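MGS-M5 (Unidentified, PDB 4Q3N) probably catalyses the NAD-dependent interconversion of L-lactate and pyruvate, as a member of the lactate/malate dehydrogenase family with a Rossmann-fold nucleotide-binding domain. Local coordinates at residues 6-11 with 16-21; 72-77 with 240-245; 117-122 with 236-241; 126-131 with 256-261. All coordinates share one frame; numbering follows the deposited sequence.

Interactions 1, 2 and 3 meet on the same parallel Rossmann sheet, on strands 5-9, 74-77 and 115-118, which run side by side; their centres lie 9 to 11 Å apart. Helix 232-246 serves interactions 2 and 3 and also packs on Tyr18 of interaction 1, whose OH sits 2.7 Å from OG1 of Thr242. Interaction 4 joins helix 123-134, which follows strand 115-118, to strand 251-258, which follows helix 232-246; its centre is about 14 Å from that of interaction 3 and 22 Å from that of interaction 1. The glycine-rich turn at Gly10 in interaction 1 has the pattern of a dinucleotide-binding loop and probably borders the NAD site.

Interaction 1 (6-11 with 16-21); sequences VVVVGT and MSYAYA
Tyr18 reaches strand 5-9 because its CG stands anti to the backbone N (chi1 167°), which lays the ring across the gap towards Val6 and Val8. Val6 CG1 meets the ring at its edge, near the plane, 3.5 Å from Tyr18 OH. Val8 comes alongside instead, CG2 touching Tyr18 CE2 obliquely at 3.7 Å. At the other end Met16 is folded at chi2 and chi3, which brings SD to 3.8 Å from Thr11 CB, the two side chains lying side by side and pointing the same way; Met16 CG also rests 3.5 Å from Thr11 O. The phenol OH is hydrogen-bonded to Thr242 OG1 in helix 232-246. A phenylalanine in place of Tyr18 would probably leave the Thr242 hydroxyl without this partner and take away the closest touch on Val6 CG1. Between the packed ends, Gly10 belongs to a GxGxxG pattern, consistent with the first strand-turn-helix of an NAD-binding Rossmann fold; just after it, Thr11 N is bonded to Asp35. Helix 13-25 thus lies against its own strand within the beta-alpha-beta unit that leads to strand 30-34, with helices 38-49 and 232-246 packed around it.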
loop_
_atom_site.group_PDB
_atom_site.type_symbol
_atom_site.label_atom_id
_atom_site.label_comp_id
_atom_site.label_asym_id
_atom_site.label_seq_id
_atom_site.Cartn_x
_atom_site.Cartn_y
_atom_site.Cartn_z
ATOM N N VAL A 6 5.067 -5.373 18.276
ATOM C CA VAL A 6 5.229 -6.808 18.207
ATOM C C VAL A 6 6.622 -7.175 18.703
ATOM O O VAL A 6 7.596 -6.494 18.378
ATOM C CB VAL A 6 5.042 -7.322 16.762
ATOM C CG1 VAL A 6 5.438 -8.817 16.674
ATOM C CG2 VAL A 6 3.580 -7.091 16.295
ATOM N N VAL A 7 6.714 -8.241 19.507
ATOM C CA VAL A 7 8.014 -8.774 19.882
ATOM C C VAL A 7 8.191 -10.128 19.156
ATOM O O VAL A 7 7.257 -10.955 19.123
ATOM C CB VAL A 7 8.122 -8.965 21.444
ATOM C CG1 VAL A 7 9.465 -9.690 21.801
ATOM C CG2 VAL A 7 7.962 -7.617 22.159
ATOM N N VAL A 8 9.348 -10.319 18.527
ATOM C CA VAL A 8 9.689 -11.580 17.883
ATOM C C VAL A 8 10.731 -12.354 18.751
ATOM O O VAL A 8 11.822 -11.848 19.012
ATOM C CB VAL A 8 10.260 -11.364 16.469
ATOM C CG1 VAL A 8 10.651 -12.766 15.831
ATOM C CG2 VAL A 8 9.226 -10.615 15.596
ATOM N N VAL A 9 10.394 -13.555 19.210
ATOM C CA VAL A 9 11.352 -14.315 20.038
ATOM C C VAL A 9 11.976 -15.395 19.138
ATOM O O VAL A 9 11.284 -16.320 18.694
ATOM C CB VAL A 9 10.684 -14.983 21.287
ATOM C CG1 VAL A 9 11.767 -15.820 22.108
ATOM C CG2 VAL A 9 9.973 -13.951 22.113
ATOM N N GLY A 10 13.273 -15.274 18.891
ATOM C CA GLY A 10 14.036 -16.253 18.100
ATOM C C GLY A 10 14.287 -15.578 16.778
ATOM O O GLY A 10 13.341 -15.292 16.041
ATOM N N THR A 11 15.530 -15.257 16.461
ATOM C CA THR A 11 15.726 -14.566 15.187
ATOM C C THR A 11 16.375 -15.521 14.144
ATOM O O THR A 11 17.357 -15.179 13.521
ATOM C CB THR A 11 16.592 -13.278 15.376
ATOM O OG1 THR A 11 17.830 -13.623 15.989
ATOM C CG2 THR A 11 15.910 -12.241 16.254
ATOM N N MET A 16 12.848 -13.930 11.274
ATOM C CA MET A 16 13.362 -12.752 10.582
ATOM C C MET A 16 12.649 -12.550 9.211
ATOM O O MET A 16 12.531 -11.433 8.764
ATOM C CB MET A 16 14.884 -12.818 10.384
ATOM C CG MET A 16 15.657 -12.644 11.728
ATOM S SD MET A 16 15.193 -11.133 12.591
ATOM C CE MET A 16 15.368 -9.822 11.321
ATOM N N SER A 17 12.226 -13.618 8.558
ATOM C CA SER A 17 11.440 -13.473 7.331
ATOM C C SER A 17 10.113 -12.797 7.690
ATOM O O SER A 17 9.648 -11.875 7.024
ATOM C CB SER A 17 11.223 -14.843 6.696
ATOM O OG SER A 17 12.460 -15.304 6.151
ATOM N N TYR A 18 9.551 -13.209 8.811
ATOM C CA TYR A 18 8.363 -12.552 9.343
ATOM C C TYR A 18 8.620 -11.047 9.606
ATOM O O TYR A 18 7.866 -10.165 9.116
ATOM C CB TYR A 18 7.935 -13.259 10.638
ATOM C CG TYR A 18 6.907 -12.489 11.473
ATOM C CD1 TYR A 18 5.690 -12.068 10.930
ATOM C CD2 TYR A 18 7.153 -12.217 12.806
ATOM C CE1 TYR A 18 4.718 -11.365 11.735
ATOM C CE2 TYR A 18 6.196 -11.548 13.632
ATOM C CZ TYR A 18 4.982 -11.137 13.080
ATOM O OH TYR A 18 4.065 -10.476 13.875
ATOM N N ALA A 19 9.680 -10.734 10.342
ATOM C CA ALA A 19 10.001 -9.348 10.627
ATOM C C ALA A 19 10.233 -8.543 9.319
ATOM O O ALA A 19 9.688 -7.441 9.174
ATOM C CB ALA A 19 11.218 -9.250 11.523
ATOM N N TYR A 20 10.986 -9.116 8.376
ATOM C CA TYR A 20 11.296 -8.364 7.162
ATOM C C TYR A 20 10.022 -8.133 6.367
ATOM O O TYR A 20 9.860 -7.086 5.737
ATOM C CB TYR A 20 12.264 -9.121 6.298
ATOM C CG TYR A 20 12.918 -8.373 5.140
ATOM C CD1 TYR A 20 13.567 -7.132 5.325
ATOM C CD2 TYR A 20 13.013 -8.981 3.920
ATOM C CE1 TYR A 20 14.265 -6.548 4.256
ATOM C CE2 TYR A 20 13.713 -8.407 2.856
ATOM C CZ TYR A 20 14.341 -7.215 3.056
ATOM O OH TYR A 20 15.042 -6.736 1.983
ATOM N N ALA A 21 9.173 -9.150 6.305
ATOM C CA ALA A 21 7.912 -9.000 5.568
ATOM C C ALA A 21 7.068 -7.884 6.189
ATOM O O ALA A 21 6.461 -7.064 5.452
ATOM C CB ALA A 21 7.127 -10.372 5.517
#

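Interaction 2 (72-77 with 240-245); sequences AGLVVI and RITAAI
Thr242 OG1, against which Leu74 CD2 packs, is gripped by two polar groups: the carbonyl O of Leu238, one helical turn back, and the hydroxyl of Tyr18. Seen from OG1 these two partners stand about 114° apart, a nearly tetrahedral spread. Thr242 OG1 takes the place beside its own backbone N (chi1 -58°), which turns it back along the helix to the Leu238 carbonyl and leaves CG2 anti to the backbone N. Leu74 crosses both branches at an angle with one methyl: CD2 is 3.5 Å from Thr242 OG1 and 3.8 Å from Thr242 CG2. The extended first torsion of Leu74 (chi1 177°) carries its fork out from the strand, and the second methyl reaches a separate neighbour, CD1 lying 4.3 Å from Ile245 CD1. One leucine thereby straddles two residues of successive helical turns. The contact is small and buried, and it sets strand 74-77, inside the Rossmann sheet, against helix 232-246, which belongs to the C-terminal family region. Leu74 is flanked in the sheet by Val6 on one neighbouring strand and by Ile115 and Leu117 on the other. Chemically, the buried hydroxyl already has two hydrogen-bond partners, so packing against the Leu74 methyl probably costs it little, and the two segments meet by van der Waals packing without a hydrogen bond between them.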
loop_
_atom_site.group_PDB
_atom_site.type_symbol
_atom_site.label_atom_id
_atom_site.label_comp_id
_atom_site.label_asym_id
_atom_site.label_seq_id
_atom_site.Cartn_x
_atom_site.Cartn_y
_atom_site.Cartn_z
ATOM N N ALA A 72 3.845 -5.000 24.829
ATOM C CA ALA A 72 3.701 -5.524 23.468
ATOM C C ALA A 72 2.265 -6.019 23.277
ATOM O O ALA A 72 1.679 -6.562 24.205
ATOM C CB ALA A 72 4.683 -6.632 23.224
ATOM N N GLY A 73 1.694 -5.807 22.091
ATOM C CA GLY A 73 0.346 -6.281 21.822
ATOM C C GLY A 73 0.415 -7.763 21.419
ATOM O O GLY A 73 -0.528 -8.527 21.618
ATOM N N LEU A 74 1.547 -8.173 20.877
ATOM C CA LEU A 74 1.671 -9.544 20.330
ATOM C C LEU A 74 3.091 -10.043 20.517
ATOM O O LEU A 74 4.043 -9.312 20.246
ATOM C CB LEU A 74 1.336 -9.566 18.811
ATOM C CG LEU A 74 1.478 -10.903 18.068
ATOM C CD1 LEU A 74 0.332 -11.837 18.481
ATOM C CD2 LEU A 74 1.466 -10.647 16.504
ATOM N N VAL A 75 3.256 -11.277 20.984
ATOM C CA VAL A 75 4.619 -11.850 20.973
ATOM C C VAL A 75 4.555 -13.066 20.089
ATOM O O VAL A 75 3.673 -13.931 20.282
ATOM C CB VAL A 75 5.110 -12.236 22.392
ATOM C CG1 VAL A 75 6.491 -12.909 22.295
ATOM C CG2 VAL A 75 5.135 -10.984 23.325
ATOM N N VAL A 76 5.472 -13.130 19.131
ATOM C CA VAL A 76 5.521 -14.243 18.195
ATOM C C VAL A 76 6.702 -15.124 18.548
ATOM O O VAL A 76 7.846 -14.672 18.520
ATOM C CB VAL A 76 5.650 -13.760 16.755
ATOM C CG1 VAL A 76 5.622 -14.964 15.733
ATOM C CG2 VAL A 76 4.461 -12.720 16.439
ATOM N N ILE A 77 6.429 -16.371 18.898
ATOM C CA ILE A 77 7.501 -17.272 19.347
ATOM C C ILE A 77 7.931 -18.218 18.226
ATOM O O ILE A 77 7.120 -18.979 17.695
ATOM C CB ILE A 77 7.061 -18.108 20.565
ATOM C CG1 ILE A 77 6.570 -17.170 21.692
ATOM C CG2 ILE A 77 8.208 -19.085 20.999
ATOM C CD1 ILE A 77 5.845 -17.899 22.825
ATOM N N ARG A 240 0.040 -12.054 7.938
ATOM C CA ARG A 240 -1.401 -11.955 7.708
ATOM C C ARG A 240 -2.167 -12.129 8.986
ATOM O O ARG A 240 -3.182 -11.442 9.215
ATOM C CB ARG A 240 -1.871 -13.002 6.702
ATOM C CG ARG A 240 -3.313 -12.751 6.199
ATOM C CD ARG A 240 -3.372 -11.365 5.397
ATOM N NE ARG A 240 -4.737 -10.901 5.148
ATOM C CZ ARG A 240 -5.537 -10.315 6.040
ATOM N NH1 ARG A 240 -5.165 -10.173 7.311
ATOM N NH2 ARG A 240 -6.747 -9.904 5.661
ATOM N N ILE A 241 -1.709 -13.057 9.829
ATOM C CA ILE A 241 -2.346 -13.257 11.143
ATOM C C ILE A 241 -2.199 -11.986 11.973
ATOM O O ILE A 241 -3.154 -11.496 12.571
ATOM C CB ILE A 241 -1.742 -14.461 11.890
ATOM C CG1 ILE A 241 -2.109 -15.771 11.136
ATOM C CG2 ILE A 241 -2.235 -14.500 13.331
ATOM C CD1 ILE A 241 -1.165 -17.008 11.481
ATOM N N THR A 242 -0.998 -11.425 11.958
ATOM C CA THR A 242 -0.718 -10.190 12.699
ATOM C C THR A 242 -1.637 -9.040 12.234
ATOM O O THR A 242 -2.152 -8.247 13.040
ATOM C CB THR A 242 0.765 -9.802 12.520
ATOM O OG1 THR A 242 1.581 -10.911 12.995
ATOM C CG2 THR A 242 1.091 -8.533 13.324
ATOM N N ALA A 243 -1.798 -8.926 10.930
ATOM C CA ALA A 243 -2.594 -7.810 10.359
ATOM C C ALA A 243 -4.053 -7.955 10.728
ATOM O O ALA A 243 -4.725 -6.975 11.048
ATOM C CB ALA A 243 -2.424 -7.770 8.822
ATOM N N ALA A 244 -4.537 -9.205 10.760
ATOM C CA ALA A 244 -5.947 -9.421 11.163
ATOM C C ALA A 244 -6.183 -8.927 12.577
ATOM O O ALA A 244 -7.250 -8.362 12.904
ATOM C CB ALA A 244 -6.314 -10.895 11.064
ATOM N N ILE A 245 -5.194 -9.154 13.448
ATOM C CA ILE A 245 -5.303 -8.692 14.844
ATOM C C ILE A 245 -5.108 -7.164 14.978
ATOM O O ILE A 245 -5.953 -6.464 15.523
ATOM C CB ILE A 245 -4.263 -9.419 15.752
ATOM C CG1 ILE A 245 -4.576 -10.918 15.771
ATOM C CG2 ILE A 245 -4.254 -8.732 17.180
ATOM C CD1 ILE A 245 -3.382 -11.794 16.334
#

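Interaction 3 (117-122 with 236-241)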
loop_
_atom_site.group_PDB
_atom_site.type_symbol
_atom_site.label_atom_id
_atom_site.label_comp_id
_atom_site.label_asym_id
_atom_site.label_seq_id
_atom_site.Cartn_x
_atom_site.Cartn_y
_atom_site.Cartn_z
ATOM N N LEU A 117 1.423 -15.747 19.801
ATOM C CA LEU A 117 1.354 -16.460 18.520
ATOM C C LEU A 117 2.554 -17.391 18.376
ATOM O O LEU A 117 3.690 -16.918 18.274
ATOM C CB LEU A 117 1.349 -15.468 17.355
ATOM C CG LEU A 117 1.473 -16.010 15.931
ATOM C CD1 LEU A 117 0.448 -17.129 15.687
ATOM C CD2 LEU A 117 1.261 -14.844 14.876
ATOM N N VAL A 118 2.322 -18.700 18.377
ATOM C CA VAL A 118 3.441 -19.659 18.362
ATOM C C VAL A 118 3.662 -20.115 16.922
ATOM O O VAL A 118 2.706 -20.505 16.260
ATOM C CB VAL A 118 3.130 -20.866 19.280
ATOM C CG1 VAL A 118 4.261 -21.916 19.180
ATOM C CG2 VAL A 118 2.993 -20.391 20.710
ATOM N N ALA A 119 4.886 -20.012 16.401
ATOM C CA ALA A 119 5.151 -20.530 15.052
ATOM C C ALA A 119 6.126 -21.724 15.111
ATOM O O ALA A 119 6.285 -22.437 14.133
ATOM C CB ALA A 119 5.732 -19.441 14.126
ATOM N N SER A 120 6.757 -21.926 16.259
ATOM C CA SER A 120 7.697 -23.033 16.460
ATOM C C SER A 120 7.038 -24.368 16.151
ATOM O O SER A 120 5.900 -24.542 16.509
ATOM C CB SER A 120 8.190 -23.046 17.909
ATOM O OG SER A 120 8.761 -21.811 18.277
ATOM N N ASN A 121 7.760 -25.326 15.571
ATOM C CA ASN A 121 7.205 -26.651 15.320
ATOM C C ASN A 121 7.610 -27.644 16.374
ATOM O O ASN A 121 8.724 -27.574 16.847
ATOM C CB ASN A 121 7.647 -27.177 13.953
ATOM C CG ASN A 121 6.897 -26.496 12.819
ATOM O OD1 ASN A 121 7.495 -26.044 11.843
ATOM N ND2 ASN A 121 5.582 -26.400 12.966
ATOM N N PRO A 122 6.714 -28.606 16.713
ATOM C CA PRO A 122 5.377 -28.812 16.110
ATOM C C PRO A 122 4.361 -27.835 16.700
ATOM O O PRO A 122 4.122 -27.795 17.916
ATOM C CB PRO A 122 5.049 -30.283 16.464
ATOM C CG PRO A 122 5.838 -30.549 17.670
ATOM C CD PRO A 122 7.089 -29.722 17.610
ATOM N N MET A 236 5.014 -14.770 5.544
ATOM C CA MET A 236 3.835 -13.995 5.074
ATOM C C MET A 236 2.524 -14.449 5.738
ATOM O O MET A 236 1.599 -13.643 5.931
ATOM C CB MET A 236 3.738 -14.106 3.550
ATOM C CG MET A 236 4.885 -13.274 2.879
ATOM S SD MET A 236 4.806 -13.228 1.092
ATOM C CE MET A 236 3.375 -12.085 0.879
ATOM N N ALA A 237 2.433 -15.741 6.102
ATOM C CA ALA A 237 1.278 -16.230 6.855
ATOM C C ALA A 237 1.243 -15.512 8.217
ATOM O O ALA A 237 0.181 -15.064 8.659
ATOM C CB ALA A 237 1.378 -17.797 7.078
ATOM N N LEU A 238 2.404 -15.438 8.900
ATOM C CA LEU A 238 2.453 -14.767 10.206
ATOM C C LEU A 238 2.094 -13.258 10.083
ATOM O O LEU A 238 1.448 -12.671 10.981
ATOM C CB LEU A 238 3.835 -14.904 10.858
ATOM C CG LEU A 238 4.210 -16.354 11.248
ATOM C CD1 LEU A 238 5.729 -16.535 11.601
ATOM C CD2 LEU A 238 3.283 -16.853 12.405
ATOM N N VAL A 239 2.550 -12.635 9.004
ATOM C CA VAL A 239 2.155 -11.237 8.766
ATOM C C VAL A 239 0.643 -11.123 8.667
ATOM O O VAL A 239 0.004 -10.221 9.264
ATOM C CB VAL A 239 2.807 -10.676 7.492
ATOM C CG1 VAL A 239 2.173 -9.258 7.187
ATOM C CG2 VAL A 239 4.309 -10.591 7.737
ATOM N N ARG A 240 0.040 -12.054 7.938
ATOM C CA ARG A 240 -1.401 -11.955 7.708
ATOM C C ARG A 240 -2.167 -12.129 8.986
ATOM O O ARG A 240 -3.182 -11.442 9.215
ATOM C CB ARG A 240 -1.871 -13.002 6.702
ATOM C CG ARG A 240 -3.313 -12.751 6.199
ATOM C CD ARG A 240 -3.372 -11.365 5.397
ATOM N NE ARG A 240 -4.737 -10.901 5.148
ATOM C CZ ARG A 240 -5.537 -10.315 6.040
ATOM N NH1 ARG A 240 -5.165 -10.173 7.311
ATOM N NH2 ARG A 240 -6.747 -9.904 5.661
ATOM N N ILE A 241 -1.709 -13.057 9.829
ATOM C CA ILE A 241 -2.346 -13.257 11.143
ATOM C C ILE A 241 -2.199 -11.986 11.973
ATOM O O ILE A 241 -3.154 -11.496 12.571
ATOM C CB ILE A 241 -1.742 -14.461 11.890
ATOM C CG1 ILE A 241 -2.109 -15.771 11.136
ATOM C CG2 ILE A 241 -2.235 -14.500 13.331
ATOM C CD1 ILE A 241 -1.165 -17.008 11.481
#
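Leu117, in the last part of strand 115-118 of the parallel Rossmann sheet, and Ala119, just past its end, pack against Leu238 and Ile241 of helix 232-246, and the whole contact between the segments is apolar. The helix belongs to the alpha/beta C-terminal family region, so the contact packs that region against the NAD-binding sheet. Leu117 CD2 is the methyl that serves both helix residues: it lies 3.8 Å from Leu238 CD2 and equally 3.8 Å from Ile241 CG2, with the leucine side chains crossing at an angle. Leu238 and Ile241, three residues apart on the helix, hold this methyl from two positions. Leu238 has CG beside its backbone N (chi1 -66°), which aims its fork at the strand end, where CD1 comes within 3.8 Å of Ala119 CB and CD2 within 4.0 Å of the same atom. Ala119 offers only a methyl, so the helix residue supplies the bulk. Near its base, Leu238 CB also packs on the Tyr18 ring of helix 13-25.

Hydrogen bonding holds the strand side rather than the contact itself. Backbone bonds from Ala119 and Leu117 to Ile77 fix both touching residues to neighbouring strand 74-77. Ser120 OG is bonded to Ala79 O where the chain leaves the sheet. Beyond the contact the chain turns into helix 123-134 with Pro122 at its N-cap position, and the peptide bond before Pro122 is cis, which brings Asn121 CA and Pro122 CA to 2.9 Å apart.

Interaction 4 (126-131 with 256-261)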
loop_
_atom_site.group_PDB
_atom_site.type_symbol
_atom_site.label_atom_id
_atom_site.label_comp_id
_atom_site.label_asym_id
_atom_site.label_seq_id
_atom_site.Cartn_x
_atom_site.Cartn_y
_atom_site.Cartn_z
ATOM N N LEU A 126 2.926 -27.192 20.605
ATOM C CA LEU A 126 3.637 -26.135 21.313
ATOM C C LEU A 126 2.721 -24.953 21.630
ATOM O O LEU A 126 2.904 -24.284 22.650
ATOM C CB LEU A 126 4.872 -25.683 20.508
ATOM C CG LEU A 126 5.972 -26.766 20.442
ATOM C CD1 LEU A 126 7.158 -26.234 19.664
ATOM C CD2 LEU A 126 6.394 -27.322 21.853
ATOM N N ALA A 127 1.699 -24.749 20.807
ATOM C CA ALA A 127 0.676 -23.745 21.133
ATOM C C ALA A 127 -0.107 -24.145 22.380
ATOM O O ALA A 127 -0.416 -23.303 23.268
ATOM C CB ALA A 127 -0.288 -23.523 19.916
ATOM N N TYR A 128 -0.416 -25.422 22.497
ATOM C CA TYR A 128 -1.090 -25.904 23.705
ATOM C C TYR A 128 -0.170 -25.685 24.918
ATOM O O TYR A 128 -0.610 -25.266 26.013
ATOM C CB TYR A 128 -1.462 -27.401 23.558
ATOM C CG TYR A 128 -2.284 -27.979 24.698
ATOM C CD1 TYR A 128 -1.672 -28.464 25.842
ATOM C CD2 TYR A 128 -3.672 -28.044 24.615
ATOM C CE1 TYR A 128 -2.417 -28.986 26.897
ATOM C CE2 TYR A 128 -4.423 -28.571 25.641
ATOM C CZ TYR A 128 -3.787 -29.038 26.786
ATOM O OH TYR A 128 -4.535 -29.562 27.806
ATOM N N VAL A 129 1.105 -26.019 24.737
ATOM C CA VAL A 129 2.063 -25.867 25.827
ATOM C C VAL A 129 2.129 -24.401 26.239
ATOM O O VAL A 129 2.046 -24.077 27.419
ATOM C CB VAL A 129 3.451 -26.386 25.447
ATOM C CG1 VAL A 129 4.518 -25.956 26.504
ATOM C CG2 VAL A 129 3.386 -27.944 25.346
ATOM N N ALA A 130 2.259 -23.517 25.258
ATOM C CA ALA A 130 2.341 -22.091 25.548
ATOM C C ALA A 130 1.058 -21.639 26.249
ATOM O O ALA A 130 1.096 -20.850 27.194
ATOM C CB ALA A 130 2.569 -21.293 24.259
ATOM N N TRP A 131 -0.073 -22.171 25.810
ATOM C CA TRP A 131 -1.338 -21.783 26.431
ATOM C C TRP A 131 -1.331 -22.143 27.926
ATOM O O TRP A 131 -1.568 -21.288 28.803
ATOM C CB TRP A 131 -2.537 -22.428 25.706
ATOM C CG TRP A 131 -3.803 -22.327 26.524
ATOM C CD1 TRP A 131 -4.342 -21.180 27.064
ATOM C CD2 TRP A 131 -4.674 -23.399 26.914
ATOM N NE1 TRP A 131 -5.490 -21.482 27.759
ATOM C CE2 TRP A 131 -5.707 -22.834 27.704
ATOM C CE3 TRP A 131 -4.687 -24.780 26.678
ATOM C CZ2 TRP A 131 -6.733 -23.608 28.271
ATOM C CZ3 TRP A 131 -5.699 -25.539 27.228
ATOM C CH2 TRP A 131 -6.717 -24.952 28.024
ATOM N N SER A 256 -3.965 -22.578 14.567
ATOM C CA SER A 256 -4.019 -23.458 15.723
ATOM C C SER A 256 -4.827 -22.826 16.846
ATOM O O SER A 256 -4.438 -21.785 17.366
ATOM C CB SER A 256 -2.613 -23.792 16.253
ATOM O OG SER A 256 -1.802 -24.449 15.298
ATOM N N VAL A 257 -5.922 -23.478 17.242
ATOM C CA VAL A 257 -6.782 -22.966 18.325
ATOM C C VAL A 257 -7.251 -24.117 19.163
ATOM O O VAL A 257 -7.249 -25.283 18.706
ATOM C CB VAL A 257 -8.029 -22.220 17.782
ATOM C CG1 VAL A 257 -7.631 -20.866 17.251
ATOM C CG2 VAL A 257 -8.723 -23.067 16.685
ATOM N N LEU A 258 -7.677 -23.808 20.382
ATOM C CA LEU A 258 -8.138 -24.845 21.290
ATOM C C LEU A 258 -9.533 -25.283 20.848
ATOM O O LEU A 258 -10.479 -24.473 20.906
ATOM C CB LEU A 258 -8.179 -24.340 22.727
ATOM C CG LEU A 258 -8.591 -25.396 23.769
ATOM C CD1 LEU A 258 -7.437 -26.473 23.967
ATOM C CD2 LEU A 258 -8.989 -24.768 25.122
ATOM N N ASN A 259 -9.684 -26.542 20.436
ATOM C CA ASN A 259 -11.007 -27.000 19.966
ATOM C C ASN A 259 -12.093 -26.740 21.006
ATOM O O ASN A 259 -13.070 -26.030 20.738
ATOM C CB ASN A 259 -11.018 -28.486 19.618
ATOM C CG ASN A 259 -12.422 -28.948 19.161
ATOM O OD1 ASN A 259 -13.043 -28.297 18.334
ATOM N ND2 ASN A 259 -12.929 -30.033 19.737
ATOM N N ASN A 260 -11.919 -27.324 22.188
ATOM C CA ASN A 260 -12.791 -26.971 23.322
ATOM C C ASN A 260 -14.266 -27.253 23.008
ATOM O O ASN A 260 -15.146 -26.479 23.375
ATOM C CB ASN A 260 -12.599 -25.490 23.683
ATOM C CG ASN A 260 -13.142 -25.121 25.065
ATOM O OD1 ASN A 260 -13.124 -25.915 25.966
ATOM N ND2 ASN A 260 -13.610 -23.887 25.215
ATOM N N GLY A 261 -14.546 -28.358 22.329
ATOM C CA GLY A 261 -15.942 -28.740 22.133
ATOM C C GLY A 261 -16.577 -28.155 20.862
ATOM O O GLY A 261 -17.696 -28.479 20.523
#
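Leu258 is the residue of strand 251-258 that meets two aromatic side chains of helix 123-134: of its methyls, CD2 lies on Trp131 alone, while CD1 touches both rings. CD2 sits over one face of Trp131 in a CH-pi contact, 4.1 Å from the centroid of the six-membered ring and 26° off its normal, its closest ring atom being Trp131 CH2 at 3.7 Å. CD1 lies 3.8 Å from Trp131 CZ3 and also reaches Tyr128 CE2, at 4.0 Å, from an oblique direction. Closer to the start of the strand, Ala127 CB and Ser256 CB make a looser contact at 4.3 Å.

Within the helix Trp131 turns its edge to Tyr128, CE3 lying 3.9 Å above the tyrosine ring plane, offset toward the rim. Trp131 has CG anti to its backbone N (chi1 166°), which swings the indole towards the strand and leaves a face for Leu258. With alanine in place of Trp131, Leu258 CD2 would probably lose its ring face, and a gap would be likely beside Leu258 and Tyr128. The axes of segments 126-131 and 256-258 come within 8.9 Å and cross at -49°. Further out, Tyr270 of the adjoining strand packs on Ala127, Tyr128 and Leu258, and Ser256 is backbone-bonded to Gly143. Ser256 OG is hydrogen-bonded to Asp124 OD1, one turn earlier on the helix.

Between residues 126-131 and 256-261 there is no hydrogen bond, and methyls on aromatic surfaces carry the contact by dispersion; the Ser256-Asp124 bond adds a polar tie beside it.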